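Local coordinates for protein acetyl-xylan esterase (Streptomyces lividans, PDB 2CC0) that removes acetyl groups from xylan as a metal-dependent family 4 carbohydrate esterase and probably takes part in plant cell wall degradation, at residues 136-148 against 164-177. Numbering follows the deposited sequence.
Sequences TDAIVQAVSRLGN and AIPRIAQTLAGKGL
Arg167 reaches across from helix 159-174 to Asp137 and, on its way, lies over Val140 of helix 136-144. Arg167 CB starts the contact, 3.7 Å from Val140 CG2. From there the chain runs extended to CG and CD and then bends at its third torsion, which swings NE and CZ back over the valine: Val140 CG2 stands 3.9 Å above the centre of one face of the Arg167 guanidinium. At the tip, NH1 and NH2 of Arg167 both point end-on at a single carboxylate oxygen, each 2.9 Å from Asp137 OD1. That oxygen lies close to the guanidinium plane, but the carboxylate is turned 80° against it, and N-H...O angles of about 141° show that both bonds of this salt bridge are bent. With an alanine in place of Arg167, the Asp137 carboxylate is likely to lose this charged partner, and Val140 CG2 the guanidinium face lying over it.

The other branch of Val140, CG1, is anti to the backbone N and comes 3.3 Å from Thr171 OG1, whose hydroxyl donates back to Arg167 O within its own helix. Deeper in the interface, Val143 CG2 packs against Ile168 CG1 at 3.8 Å while Val143 CG1 meets Leu172 CD2. Toward the C-terminal ends of the two helices, Lys175 NZ donates to Ser144 O at 2.6 Å, from above the carbonyl plane, and a water bridges NZ to the carbonyl oxygens of Val143 and Leu146.

The axes of 136-144 and 164-174 approach to 9.4 Å and run near-parallel, crossing at -27°. Helix 136-144 is the beta-alpha-beta crossover between parallel neighbours 126-127 and 151-155; helix 159-174 then leads to strand 177-179 of the same sheet, consistent with the distorted (beta/alpha) barrel of family 4 carbohydrate esterases. Val143 and, in the following loop, Leu146 touch Ile152, and Ile168 touches Met154, so strand 151-155 meets both helices.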
loop_
_atom_site.group_PDB
_atom_site.type_symbol
_atom_site.label_atom_id
_atom_site.label_comp_id
_atom_site.label_asym_id
_atom_site.label_seq_id
_atom_site.Cartn_x
_atom_site.Cartn_y
_atom_site.Cartn_z
ATOM N N THR A 136 -13.693 16.084 -16.995
ATOM C CA THR A 136 -13.146 14.956 -17.744
ATOM C C THR A 136 -11.635 15.124 -17.937
ATOM O O THR A 136 -10.857 14.177 -17.711
ATOM C CB THR A 136 -13.886 14.780 -19.081
ATOM O OG1 THR A 136 -15.280 14.576 -18.801
ATOM C CG2 THR A 136 -13.346 13.586 -19.834
ATOM N N ASP A 137 -11.206 16.336 -18.313
ATOM C CA ASP A 137 -9.776 16.604 -18.449
ATOM C C ASP A 137 -8.998 16.318 -17.182
ATOM O O ASP A 137 -7.917 15.740 -17.249
ATOM C CB ASP A 137 -9.534 18.065 -18.814
ATOM C CG ASP A 137 -9.792 18.368 -20.273
ATOM O OD1 ASP A 137 -9.924 17.447 -21.106
ATOM O OD2 ASP A 137 -9.830 19.577 -20.596
ATOM N N ALA A 138 -9.529 16.767 -16.043
ATOM C CA ALA A 138 -8.845 16.631 -14.765
ATOM C C ALA A 138 -8.734 15.144 -14.371
ATOM O O ALA A 138 -7.723 14.713 -13.811
ATOM C CB ALA A 138 -9.545 17.450 -13.681
ATOM N N ILE A 139 -9.773 14.374 -14.688
ATOM C CA ILE A 139 -9.790 12.926 -14.364
ATOM C C ILE A 139 -8.719 12.208 -15.191
ATOM O O ILE A 139 -7.967 11.373 -14.661
ATOM C CB ILE A 139 -11.215 12.325 -14.606
ATOM C CG1 ILE A 139 -12.233 12.956 -13.643
ATOM C CG2 ILE A 139 -11.225 10.773 -14.511
ATOM C CD1 ILE A 139 -13.709 12.740 -14.063
ATOM N N VAL A 140 -8.666 12.501 -16.495
ATOM C CA VAL A 140 -7.657 11.918 -17.371
ATOM C C VAL A 140 -6.248 12.289 -16.895
ATOM O O VAL A 140 -5.352 11.434 -16.881
ATOM C CB VAL A 140 -7.865 12.332 -18.857
ATOM C CG1 VAL A 140 -6.743 11.764 -19.739
ATOM C CG2 VAL A 140 -9.256 11.824 -19.353
ATOM N N GLN A 141 -6.064 13.556 -16.504
ATOM C CA GLN A 141 -4.802 14.049 -15.952
ATOM C C GLN A 141 -4.392 13.268 -14.694
ATOM O O GLN A 141 -3.223 12.926 -14.503
ATOM C CB GLN A 141 -4.926 15.541 -15.634
ATOM C CG GLN A 141 -3.660 16.173 -15.046
ATOM C CD GLN A 141 -2.414 16.009 -15.935
ATOM O OE1 GLN A 141 -1.286 15.987 -15.438
ATOM N NE2 GLN A 141 -2.618 15.901 -17.242
ATOM N N ALA A 142 -5.370 12.992 -13.825
ATOM C CA ALA A 142 -5.098 12.207 -12.599
ATOM C C ALA A 142 -4.586 10.807 -12.981
ATOM O O ALA A 142 -3.621 10.313 -12.413
ATOM C CB ALA A 142 -6.357 12.109 -11.734
ATOM N N VAL A 143 -5.230 10.158 -13.955
ATOM C CA VAL A 143 -4.775 8.864 -14.450
ATOM C C VAL A 143 -3.341 8.935 -14.990
ATOM O O VAL A 143 -2.549 8.015 -14.763
ATOM C CB VAL A 143 -5.762 8.265 -15.507
ATOM C CG1 VAL A 143 -5.129 7.093 -16.239
ATOM C CG2 VAL A 143 -7.058 7.846 -14.837
ATOM N N SER A 144 -3.014 10.045 -15.659
ATOM C CA SER A 144 -1.664 10.247 -16.218
ATOM C C SER A 144 -0.542 10.282 -15.158
ATOM O O SER A 144 0.632 10.118 -15.484
ATOM C CB SER A 144 -1.610 11.494 -17.115
ATOM O OG SER A 144 -1.363 12.683 -16.379
ATOM N N ARG A 145 -0.905 10.486 -13.894
ATOM C CA ARG A 145 0.080 10.524 -12.815
ATOM C C ARG A 145 0.459 9.151 -12.282
ATOM O O ARG A 145 1.422 9.022 -11.510
ATOM C CB ARG A 145 -0.444 11.386 -11.682
ATOM C CG ARG A 145 -0.664 12.808 -12.122
ATOM C CD ARG A 145 -0.538 13.710 -10.960
ATOM N NE ARG A 145 -1.678 13.600 -10.062
ATOM C CZ ARG A 145 -2.850 14.210 -10.245
ATOM N NH1 ARG A 145 -3.066 14.970 -11.317
ATOM N NH2 ARG A 145 -3.819 14.059 -9.352
ATOM N N LEU A 146 -0.311 8.132 -12.666
ATOM C CA LEU A 146 -0.096 6.800 -12.117
ATOM C C LEU A 146 1.124 6.136 -12.717
ATOM O O LEU A 146 1.297 6.142 -13.935
ATOM C CB LEU A 146 -1.300 5.903 -12.393
ATOM C CG LEU A 146 -2.638 6.284 -11.764
ATOM C CD1 LEU A 146 -3.765 5.505 -12.454
ATOM C CD2 LEU A 146 -2.587 6.016 -10.261
ATOM N N GLY A 147 1.928 5.519 -11.848
ATOM C CA GLY A 147 3.003 4.638 -12.285
ATOM C C GLY A 147 2.687 3.177 -12.001
ATOM O O GLY A 147 1.644 2.852 -11.415
ATOM N N ASN A 148 3.587 2.289 -12.405
ATOM C CA ASN A 148 3.389 0.874 -12.172
ATOM C C ASN A 148 3.088 0.609 -10.692
ATOM O O ASN A 148 3.810 1.085 -9.800
ATOM C CB ASN A 148 4.633 0.076 -12.590
ATOM C CG ASN A 148 4.497 -1.395 -12.282
ATOM O OD1 ASN A 148 3.570 -2.053 -12.733
ATOM N ND2 ASN A 148 5.414 -1.920 -11.481
ATOM N N ALA A 164 -14.651 9.988 -19.611
ATOM C CA ALA A 164 -13.193 9.865 -19.570
ATOM C C ALA A 164 -12.649 8.522 -20.036
ATOM O O ALA A 164 -11.465 8.415 -20.361
ATOM C CB ALA A 164 -12.694 10.153 -18.125
ATOM N N ILE A 165 -13.491 7.487 -20.058
ATOM C CA ILE A 165 -12.971 6.125 -20.249
ATOM C C ILE A 165 -12.079 5.949 -21.510
ATOM O O ILE A 165 -10.973 5.434 -21.398
ATOM C CB ILE A 165 -14.079 5.044 -20.155
ATOM C CG1 ILE A 165 -14.779 5.090 -18.791
ATOM C CG2 ILE A 165 -13.528 3.661 -20.485
ATOM C CD1 ILE A 165 -13.853 4.984 -17.556
ATOM N N PRO A 166 -12.549 6.377 -22.708
ATOM C CA PRO A 166 -11.631 6.205 -23.851
ATOM C C PRO A 166 -10.265 6.899 -23.688
ATOM O O PRO A 166 -9.236 6.288 -23.982
ATOM C CB PRO A 166 -12.416 6.781 -25.052
ATOM C CG PRO A 166 -13.838 6.782 -24.609
ATOM C CD PRO A 166 -13.824 6.997 -23.103
ATOM N N ARG A 167 -10.249 8.138 -23.199
ATOM C CA ARG A 167 -8.988 8.847 -22.959
ATOM C C ARG A 167 -8.145 8.240 -21.842
ATOM O O ARG A 167 -6.910 8.327 -21.874
ATOM C CB ARG A 167 -9.236 10.323 -22.700
ATOM C CG ARG A 167 -9.547 11.086 -23.993
ATOM C CD ARG A 167 -10.070 12.472 -23.673
ATOM N NE ARG A 167 -9.052 13.336 -23.075
ATOM C CZ ARG A 167 -9.327 14.437 -22.372
ATOM N NH1 ARG A 167 -10.590 14.821 -22.182
ATOM N NH2 ARG A 167 -8.338 15.160 -21.856
ATOM N N ILE A 168 -8.787 7.615 -20.871
ATOM C CA ILE A 168 -8.033 6.830 -19.868
ATOM C C ILE A 168 -7.283 5.664 -20.539
ATOM O O ILE A 168 -6.075 5.455 -20.319
ATOM C CB ILE A 168 -8.964 6.351 -18.743
ATOM C CG1 ILE A 168 -9.374 7.571 -17.876
ATOM C CG2 ILE A 168 -8.291 5.238 -17.916
ATOM C CD1 ILE A 168 -10.442 7.295 -16.807
ATOM N N ALA A 169 -7.986 4.908 -21.381
ATOM C CA ALA A 169 -7.378 3.793 -22.109
ATOM C C ALA A 169 -6.215 4.321 -22.961
ATOM O O ALA A 169 -5.141 3.721 -22.983
ATOM C CB ALA A 169 -8.418 3.096 -22.976
ATOM N N GLN A 170 -6.430 5.459 -23.632
ATOM C CA GLN A 170 -5.384 6.083 -24.462
ATOM C C GLN A 170 -4.164 6.504 -23.680
ATOM O O GLN A 170 -3.019 6.263 -24.101
ATOM C CB GLN A 170 -5.967 7.302 -25.188
ATOM C CG GLN A 170 -6.950 6.899 -26.265
ATOM C CD GLN A 170 -7.804 8.058 -26.721
ATOM O OE1 GLN A 170 -7.417 9.224 -26.585
ATOM N NE2 GLN A 170 -8.981 7.745 -27.256
ATOM N N THR A 171 -4.417 7.127 -22.526
ATOM C CA THR A 171 -3.349 7.559 -21.634
ATOM C C THR A 171 -2.492 6.373 -21.189
ATOM O O THR A 171 -1.259 6.435 -21.246
ATOM C CB THR A 171 -3.941 8.302 -20.421
ATOM O OG1 THR A 171 -4.647 9.454 -20.894
ATOM C CG2 THR A 171 -2.837 8.759 -19.445
ATOM N N LEU A 172 -3.138 5.297 -20.737
ATOM C CA LEU A 172 -2.402 4.126 -20.280
ATOM C C LEU A 172 -1.604 3.501 -21.425
ATOM O O LEU A 172 -0.420 3.200 -21.261
ATOM C CB LEU A 172 -3.334 3.091 -19.652
ATOM C CG LEU A 172 -3.973 3.563 -18.339
ATOM C CD1 LEU A 172 -4.906 2.453 -17.837
ATOM C CD2 LEU A 172 -2.912 3.940 -17.297
ATOM N N ALA A 173 -2.254 3.330 -22.576
ATOM C CA ALA A 173 -1.614 2.725 -23.747
ATOM C C ALA A 173 -0.400 3.543 -24.168
ATOM O O ALA A 173 0.658 2.981 -24.427
ATOM C CB ALA A 173 -2.611 2.560 -24.905
ATOM N N GLY A 174 -0.542 4.865 -24.193
ATOM C CA GLY A 174 0.586 5.759 -24.514
ATOM C C GLY A 174 1.814 5.564 -23.634
ATOM O O GLY A 174 2.965 5.810 -24.072
ATOM N N LYS A 175 1.585 5.095 -22.409
ATOM C CA LYS A 175 2.624 4.954 -21.402
ATOM C C LYS A 175 3.110 3.527 -21.274
ATOM O O LYS A 175 3.965 3.246 -20.440
ATOM C CB LYS A 175 2.094 5.421 -20.045
ATOM C CG LYS A 175 1.984 6.919 -19.940
ATOM C CD LYS A 175 1.298 7.296 -18.674
ATOM C CE LYS A 175 2.085 8.367 -17.982
ATOM N NZ LYS A 175 2.082 8.184 -16.523
ATOM N N GLY A 176 2.560 2.625 -22.085
ATOM C CA GLY A 176 2.832 1.188 -21.948
ATOM C C GLY A 176 2.336 0.585 -20.634
ATOM O O GLY A 176 2.932 -0.353 -20.100
ATOM N N LEU A 177 1.249 1.132 -20.093
ATOM C CA LEU A 177 0.676 0.601 -18.867
ATOM C C LEU A 177 -0.647 -0.049 -19.166
ATOM O O LEU A 177 -1.359 0.355 -20.104
ATOM C CB LEU A 177 0.481 1.704 -17.818
ATOM C CG LEU A 177 1.762 2.335 -17.262
ATOM C CD1 LEU A 177 1.426 3.601 -16.428
ATOM C CD2 LEU A 177 2.544 1.303 -16.441
HETATM O O HOH W 1 -0.406 6.915 -16.107
HETATM O O HOH W 2 3.673 7.113 -15.002
#